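Local coordinates for protein tryptophane-5-halogenase (Microbispora sp. ATCC PTA-5024, PDB 5UAO) that probably chlorinates a tryptophan of a lanthipeptide precursor at carbon 5 of its indole, as a flavin-dependent halogenase, during biosynthesis of the antibiotic NAI-107, at residues Thr150-Pro155 with Lys271-Ala276; Gly115-Phe120 with Leu144-Met149; Arg98-Leu103 with Glu507-Tyr512. One frame throughout, in Å; residues are numbered along the deposited sequence.

Contact 1 of 3, residues Thr150-Pro155 with Lys271-Ala276; sequences TEDRVP and KPYTTA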
# COMPACT_ATOMS: atom_id res chain seq x y z
N THR A 150 -24.55 15.69 -14.68
CA THR A 150 -25.98 15.59 -15.05
C THR A 150 -26.60 16.93 -15.55
O THR A 150 -27.56 16.91 -16.30
CB THR A 150 -26.87 14.96 -13.97
OG1 THR A 150 -26.79 15.72 -12.76
CG2 THR A 150 -26.42 13.51 -13.71
N GLU A 151 -26.04 18.05 -15.16
CA GLU A 151 -26.44 19.35 -15.73
C GLU A 151 -25.75 19.67 -17.04
O GLU A 151 -26.12 20.65 -17.68
CB GLU A 151 -26.12 20.48 -14.76
CG GLU A 151 -26.75 20.34 -13.40
CD GLU A 151 -28.15 20.92 -13.30
OE1 GLU A 151 -28.60 21.63 -14.23
OE2 GLU A 151 -28.77 20.66 -12.25
N ASP A 152 -24.75 18.88 -17.48
CA ASP A 152 -23.88 19.24 -18.59
C ASP A 152 -23.31 20.67 -18.41
O ASP A 152 -23.29 21.48 -19.34
CB ASP A 152 -24.57 19.11 -19.97
CG ASP A 152 -24.78 17.63 -20.39
OD1 ASP A 152 -23.89 16.84 -20.22
OD2 ASP A 152 -25.87 17.24 -20.85
N ARG A 153 -22.79 20.97 -17.21
CA ARG A 153 -22.20 22.28 -16.95
C ARG A 153 -20.85 22.05 -16.30
O ARG A 153 -20.51 20.90 -15.93
CB ARG A 153 -23.16 23.09 -16.04
CG ARG A 153 -24.32 23.71 -16.80
CD ARG A 153 -25.33 24.29 -15.84
NE ARG A 153 -26.55 24.67 -16.54
CZ ARG A 153 -26.67 25.72 -17.33
NH1 ARG A 153 -25.64 26.52 -17.55
NH2 ARG A 153 -27.83 25.96 -17.95
N VAL A 154 -20.07 23.11 -16.15
CA VAL A 154 -18.72 23.02 -15.59
C VAL A 154 -18.58 24.08 -14.49
O VAL A 154 -19.28 25.08 -14.53
CB VAL A 154 -17.62 23.20 -16.66
CG1 VAL A 154 -17.67 22.12 -17.74
CG2 VAL A 154 -17.69 24.57 -17.36
N PRO A 155 -17.69 23.86 -13.51
CA PRO A 155 -17.69 24.71 -12.30
C PRO A 155 -16.86 26.03 -12.52
O PRO A 155 -15.81 26.28 -11.90
CB PRO A 155 -17.15 23.76 -11.24
CG PRO A 155 -16.15 22.88 -12.00
CD PRO A 155 -16.79 22.69 -13.34
N LYS A 271 -20.01 17.96 -24.14
CA LYS A 271 -20.27 17.25 -22.90
C LYS A 271 -19.00 17.18 -22.02
O LYS A 271 -17.91 16.87 -22.51
CB LYS A 271 -20.80 15.82 -23.19
CG LYS A 271 -22.17 15.81 -23.83
CD LYS A 271 -22.55 14.42 -24.35
CE LYS A 271 -21.74 14.02 -25.58
NZ LYS A 271 -22.15 14.59 -26.87
N PRO A 272 -19.12 17.54 -20.73
CA PRO A 272 -17.94 17.58 -19.84
C PRO A 272 -17.58 16.26 -19.19
O PRO A 272 -17.33 16.17 -17.98
CB PRO A 272 -18.34 18.64 -18.79
CG PRO A 272 -19.82 18.49 -18.68
CD PRO A 272 -20.27 18.24 -20.10
N TYR A 273 -17.50 15.23 -20.03
CA TYR A 273 -17.27 13.91 -19.60
C TYR A 273 -17.10 12.97 -20.82
O TYR A 273 -17.50 13.27 -21.95
CB TYR A 273 -18.41 13.44 -18.65
CG TYR A 273 -19.79 13.65 -19.22
CD1 TYR A 273 -20.31 12.79 -20.22
CD2 TYR A 273 -20.58 14.68 -18.75
CE1 TYR A 273 -21.57 13.02 -20.77
CE2 TYR A 273 -21.84 14.92 -19.26
CZ TYR A 273 -22.32 14.12 -20.25
OH TYR A 273 -23.56 14.36 -20.73
N THR A 274 -16.55 11.80 -20.56
CA THR A 274 -16.53 10.72 -21.51
C THR A 274 -17.82 9.92 -21.28
O THR A 274 -18.27 9.76 -20.12
CB THR A 274 -15.29 9.84 -21.24
OG1 THR A 274 -14.09 10.58 -21.51
CG2 THR A 274 -15.31 8.63 -22.04
N THR A 275 -18.42 9.40 -22.33
CA THR A 275 -19.61 8.55 -22.17
C THR A 275 -19.20 7.10 -22.51
O THR A 275 -18.42 6.87 -23.47
CB THR A 275 -20.76 9.03 -23.07
OG1 THR A 275 -21.08 10.39 -22.76
CG2 THR A 275 -22.02 8.15 -22.93
N ALA A 276 -19.70 6.17 -21.72
CA ALA A 276 -19.53 4.73 -21.97
C ALA A 276 -20.91 4.14 -22.07
O ALA A 276 -21.67 4.14 -21.08
CB ALA A 276 -18.79 4.09 -20.82
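The phenol ring of Tyr273 meets Asp152 at its edge, where OD1 lies near the ring plane, close to the hydroxyl end. Within the ring's own segment, Lys271 CB lies over the rim of one face, 3.7 Å above the plane; Thr275 OG1 lies in plane at another part of the edge. The carboxylate of Asp152 is turned 27° from the ring plane. Tyr273 OH donates to Asp152 OD1 over 2.6 Å, a short bond that uses the syn lone pair of OD1, on the side of the other oxygen. Tyr273 presents its hydroxyl there with CG set between its backbone N and carbonyl carbon (chi1 51°).

The acid stands where helix 144-151 ends: Asp152 takes a positive phi of 50°, and two bonds back into the last turn make this a Schellman motif. On the other side, Pro272 is the centre of an inverse gamma turn, closed by a weak bond of 3.0 Å from Tyr273 N to Lys271 O, just before strand 274-279. The contact therefore joins a helix terminus to the entry of a strand in the seven-stranded mixed sheet.

The turn also packs through its proline. Pro272 CG lies 3.7 Å from Arg153 O. Next to it, Pro272 CB touches Val154 CG1, also at 3.7 Å. The two long charged chains are held by partners outside the contact: Lys271 NZ forms a salt bridge with Asp293, and Arg153 NH1 bonds to Gly502 O.

Contact 2 of 3, residues Gly115-Phe120 with Leu144-Met149; sequences GFVAPF and LQAMLM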
# COMPACT_ATOMS: atom_id res chain seq x y z
N GLY A 115 -28.84 5.21 -16.27
CA GLY A 115 -27.42 4.99 -16.04
C GLY A 115 -26.95 5.69 -14.76
O GLY A 115 -27.74 5.91 -13.80
N PHE A 116 -25.66 6.02 -14.71
CA PHE A 116 -25.07 6.69 -13.53
C PHE A 116 -23.81 7.36 -13.98
O PHE A 116 -23.30 7.06 -15.06
CB PHE A 116 -24.72 5.75 -12.34
CG PHE A 116 -23.84 4.59 -12.73
CD1 PHE A 116 -24.40 3.46 -13.32
CD2 PHE A 116 -22.46 4.63 -12.57
CE1 PHE A 116 -23.64 2.39 -13.73
CE2 PHE A 116 -21.67 3.54 -12.96
CZ PHE A 116 -22.25 2.41 -13.51
N VAL A 117 -23.30 8.23 -13.14
CA VAL A 117 -22.11 9.01 -13.46
C VAL A 117 -21.06 8.75 -12.41
O VAL A 117 -21.37 8.51 -11.24
CB VAL A 117 -22.39 10.55 -13.59
CG1 VAL A 117 -23.34 10.82 -14.75
CG2 VAL A 117 -22.91 11.15 -12.31
N ALA A 118 -19.82 8.79 -12.85
CA ALA A 118 -18.67 8.52 -12.07
C ALA A 118 -17.71 9.70 -12.17
O ALA A 118 -16.96 9.80 -13.14
CB ALA A 118 -17.99 7.27 -12.61
N PRO A 119 -17.64 10.51 -11.13
CA PRO A 119 -16.85 11.71 -11.15
C PRO A 119 -15.44 11.54 -10.56
O PRO A 119 -15.17 10.58 -9.87
CB PRO A 119 -17.71 12.66 -10.30
CG PRO A 119 -18.16 11.76 -9.21
CD PRO A 119 -18.42 10.42 -9.88
N PHE A 120 -14.56 12.51 -10.79
CA PHE A 120 -13.20 12.47 -10.25
C PHE A 120 -13.06 13.09 -8.83
O PHE A 120 -11.98 12.99 -8.24
CB PHE A 120 -12.26 13.27 -11.15
CG PHE A 120 -11.87 12.59 -12.44
CD1 PHE A 120 -11.20 11.35 -12.42
CD2 PHE A 120 -12.10 13.22 -13.66
CE1 PHE A 120 -10.84 10.72 -13.63
CE2 PHE A 120 -11.68 12.65 -14.86
CZ PHE A 120 -11.06 11.39 -14.86
N LEU A 144 -20.42 17.01 -6.09
CA LEU A 144 -20.69 18.20 -6.90
C LEU A 144 -20.42 17.91 -8.38
O LEU A 144 -21.22 18.28 -9.19
CB LEU A 144 -19.83 19.38 -6.42
CG LEU A 144 -19.91 20.77 -7.13
CD1 LEU A 144 -21.32 21.29 -7.17
CD2 LEU A 144 -19.00 21.83 -6.50
N GLN A 145 -19.31 17.22 -8.73
CA GLN A 145 -19.03 16.94 -10.11
C GLN A 145 -20.08 16.02 -10.69
O GLN A 145 -20.41 16.09 -11.90
CB GLN A 145 -17.65 16.33 -10.31
CG GLN A 145 -16.53 17.31 -10.51
CD GLN A 145 -15.21 16.60 -10.82
OE1 GLN A 145 -15.03 15.40 -10.52
NE2 GLN A 145 -14.26 17.36 -11.37
N ALA A 146 -20.63 15.14 -9.86
CA ALA A 146 -21.72 14.27 -10.36
C ALA A 146 -22.89 15.10 -10.78
O ALA A 146 -23.52 14.80 -11.80
CB ALA A 146 -22.14 13.23 -9.35
N MET A 147 -23.20 16.15 -10.00
CA MET A 147 -24.29 17.11 -10.38
C MET A 147 -23.92 18.01 -11.59
O MET A 147 -24.73 18.29 -12.45
CB MET A 147 -24.69 17.97 -9.19
CG MET A 147 -25.30 17.20 -8.03
SD MET A 147 -25.48 18.25 -6.58
CE MET A 147 -26.17 17.10 -5.41
N LEU A 148 -22.67 18.45 -11.68
CA LEU A 148 -22.24 19.17 -12.89
C LEU A 148 -22.39 18.30 -14.15
O LEU A 148 -22.98 18.72 -15.17
CB LEU A 148 -20.81 19.66 -12.68
CG LEU A 148 -20.69 20.83 -11.69
CD1 LEU A 148 -19.34 20.85 -11.01
CD2 LEU A 148 -20.89 22.11 -12.51
N MET A 149 -22.01 17.03 -14.03
CA MET A 149 -22.20 16.13 -15.17
C MET A 149 -23.66 15.95 -15.62
O MET A 149 -23.96 16.02 -16.83
CB MET A 149 -21.52 14.79 -14.91
CG MET A 149 -20.00 14.85 -14.83
SD MET A 149 -19.31 13.15 -14.71
CE MET A 149 -19.35 13.00 -13.10
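Strand 116-119 and helix 144-149 cross at 129° between their N-to-C directions with axes 7.6 Å apart at closest approach, and Pro119 and Ala146 form the nearest pair of CA atoms. Met149 makes the tightest carbon contact: its CE methyl presses on Pro119 CB at 3.3 Å, closer than ordinary van der Waals packing. A bend at chi3 (-89°) places that methyl against the strand, where it also lies 3.9 Å from Val117 CB. Val117 and Pro119, two residues apart on the strand, both direct their CB toward the helix, and Met149 CE touches both.

Strand 116-119 is, within this chain, an outermost strand of the seven-stranded mixed sheet, bonded on one side to strand 104-108, and helix 144-151 packs against this edge strand. About one turn nearer the N terminus of the helix than Met149, Val117 CG2 rests on the methyl CB of Ala146 at 3.7 Å, and Pro119 CB meets Gln145 CB at 3.7 Å.

One polar link crosses. The Gln145 chain, extended beyond CG, carries OE1 to 2.9 Å from Phe120 N; the angle at the hydrogen is only 123°, so this bond is weak, and Phe120 N also has a backbone bond with Leu103. Gln145 NE2 bonds to Pro171 O, so the flip state of the carboxamide probably rests mainly on that bond.

Contact 3 of 3, residues Arg98-Leu103 with Glu507-Tyr512; sequences RPTWKL and EALDAY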
# COMPACT_ATOMS: atom_id res chain seq x y z
N ARG A 98 -5.88 22.03 -28.11
CA ARG A 98 -7.27 22.32 -28.00
C ARG A 98 -8.07 21.27 -27.19
O ARG A 98 -9.05 20.75 -27.65
CB ARG A 98 -7.89 22.59 -29.39
CG ARG A 98 -7.40 23.94 -30.01
CD ARG A 98 -7.78 24.15 -31.48
NE ARG A 98 -9.03 23.47 -31.82
CZ ARG A 98 -9.37 23.00 -33.02
NH1 ARG A 98 -8.57 23.22 -34.08
NH2 ARG A 98 -10.53 22.33 -33.16
N PRO A 99 -7.72 21.10 -25.90
CA PRO A 99 -8.34 20.06 -25.11
C PRO A 99 -9.74 20.45 -24.71
O PRO A 99 -10.08 21.66 -24.70
CB PRO A 99 -7.50 20.03 -23.85
CG PRO A 99 -7.07 21.51 -23.71
CD PRO A 99 -6.73 21.84 -25.12
N THR A 100 -10.56 19.43 -24.42
CA THR A 100 -11.76 19.57 -23.63
C THR A 100 -11.62 18.92 -22.26
O THR A 100 -10.57 18.29 -21.93
CB THR A 100 -12.97 18.97 -24.33
OG1 THR A 100 -12.67 17.63 -24.59
CG2 THR A 100 -13.21 19.67 -25.62
N TRP A 101 -12.65 19.07 -21.45
CA TRP A 101 -12.58 18.75 -20.08
C TRP A 101 -13.41 17.52 -19.79
O TRP A 101 -14.54 17.37 -20.29
CB TRP A 101 -13.03 19.89 -19.16
CG TRP A 101 -12.13 21.08 -19.17
CD1 TRP A 101 -10.82 21.17 -19.57
CD2 TRP A 101 -12.53 22.40 -18.82
NE1 TRP A 101 -10.37 22.52 -19.46
CE2 TRP A 101 -11.42 23.27 -19.01
CE3 TRP A 101 -13.74 22.93 -18.37
CZ2 TRP A 101 -11.48 24.65 -18.71
CZ3 TRP A 101 -13.78 24.28 -18.07
CH2 TRP A 101 -12.66 25.12 -18.24
N LYS A 102 -12.85 16.71 -18.90
CA LYS A 102 -13.51 15.45 -18.45
C LYS A 102 -13.66 15.48 -16.91
O LYS A 102 -12.67 15.50 -16.19
CB LYS A 102 -12.68 14.29 -18.91
CG LYS A 102 -13.24 12.94 -18.50
CD LYS A 102 -12.19 11.85 -18.63
CE LYS A 102 -12.73 10.52 -18.17
NZ LYS A 102 -11.63 9.53 -18.14
N LEU A 103 -14.89 15.63 -16.44
CA LEU A 103 -15.24 15.70 -15.05
C LEU A 103 -15.48 14.29 -14.52
O LEU A 103 -15.54 14.04 -13.28
CB LEU A 103 -16.55 16.51 -14.87
CG LEU A 103 -16.50 17.99 -15.26
CD1 LEU A 103 -17.77 18.71 -14.91
CD2 LEU A 103 -15.34 18.62 -14.56
N GLU A 507 -18.16 27.99 -23.40
CA GLU A 507 -17.90 29.36 -22.90
C GLU A 507 -16.70 29.41 -21.93
O GLU A 507 -15.83 30.29 -21.97
CB GLU A 507 -19.14 29.92 -22.18
CG GLU A 507 -19.02 31.43 -21.90
CD GLU A 507 -20.26 32.05 -21.27
OE1 GLU A 507 -21.37 31.46 -21.41
OE2 GLU A 507 -20.12 33.13 -20.61
N ALA A 508 -16.63 28.40 -21.07
CA ALA A 508 -15.57 28.30 -20.11
C ALA A 508 -14.20 28.03 -20.74
O ALA A 508 -13.20 28.60 -20.26
CB ALA A 508 -15.91 27.26 -19.07
N LEU A 509 -14.13 27.19 -21.78
CA LEU A 509 -12.88 26.95 -22.49
C LEU A 509 -12.39 28.27 -23.15
O LEU A 509 -11.20 28.55 -23.16
CB LEU A 509 -13.02 25.89 -23.60
CG LEU A 509 -13.23 24.47 -23.14
CD1 LEU A 509 -13.44 23.59 -24.35
CD2 LEU A 509 -11.97 24.03 -22.38
N ASP A 510 -13.32 29.05 -23.66
CA ASP A 510 -13.03 30.38 -24.20
C ASP A 510 -12.46 31.36 -23.16
O ASP A 510 -11.55 32.09 -23.50
CB ASP A 510 -14.26 31.00 -24.87
CG ASP A 510 -14.66 30.26 -26.15
OD1 ASP A 510 -13.84 29.49 -26.75
OD2 ASP A 510 -15.83 30.43 -26.53
N ALA A 511 -12.96 31.28 -21.92
CA ALA A 511 -12.37 32.01 -20.78
C ALA A 511 -10.96 31.59 -20.49
O ALA A 511 -10.10 32.43 -20.33
CB ALA A 511 -13.23 31.85 -19.56
N TYR A 512 -10.68 30.28 -20.43
CA TYR A 512 -9.32 29.84 -20.22
C TYR A 512 -8.32 30.22 -21.32
O TYR A 512 -7.13 30.49 -21.02
CB TYR A 512 -9.22 28.32 -19.87
CG TYR A 512 -9.46 27.94 -18.42
CD1 TYR A 512 -10.69 28.15 -17.84
CD2 TYR A 512 -8.48 27.33 -17.66
CE1 TYR A 512 -10.95 27.77 -16.55
CE2 TYR A 512 -8.70 26.96 -16.36
CZ TYR A 512 -9.96 27.17 -15.80
OH TYR A 512 -10.23 26.87 -14.52
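Trp101 and Tyr512 form an edge-to-face (T-shaped) aromatic pair, with the indole of strand 100-102 directed at a helix, 505-514, from the C-terminal part of the chain. The six-membered ring of Trp101 and the Tyr512 ring have centroids 5.0 Å apart and planes at 77°. The indole presents its edge: CZ2 sits 3.7 Å above the phenol plane, over the ring centre.

A CH-pi contact covers one face of the same indole. Leu509 CD2 lies 3.8 Å from the centroid of the five-membered ring and 23° off its normal, and its closest atom is Trp101 CE2 at 3.5 Å. Trp101 CG stands anti to its own carbonyl carbon (chi1 -67°), an orientation that brings the bicycle out against the helix.

Plain apolar packing completes the contact. Trp101 CZ3 touches the methyl CB of Ala508 at 3.8 Å, while the other branch of the leucine, Leu509 CD1, points away from the indole and meets Thr100 CG2 at 4.1 Å. Replacing Trp101 with an alanine would probably leave the face of Tyr512 without its edge partner and Leu509 CD2 without a ring to cover, opening a gap between strand and helix.

Both rings also have polar partners outside the contact: Tyr512 OH pairs with Ser165 OG, and the indole nitrogen, Trp101 NE1, with Tyr94 OH.

Overall arrangement
From the N terminus, the chain first passes 98-103, which opens the long loop that contact 3 closes only at 507-512, some 400 residues later. Contact 2 closes a short loop when 144-149 returns to 115-120. Contact 1 starts directly afterwards, at 150-155, and closes at 271-276, so contacts 1 and 2 run in series and both nest within contact 3; none cross. Helix 144-151 packs on strand 116-119 of the seven-stranded mixed sheet, and the loop after it meets the turn that leads into strand 274-279. Leu103, at the end of 98-103, links to the other two contacts, its N 2.9 Å from Pro272 O, while Val154 packs on Ala508 of helix 505-514.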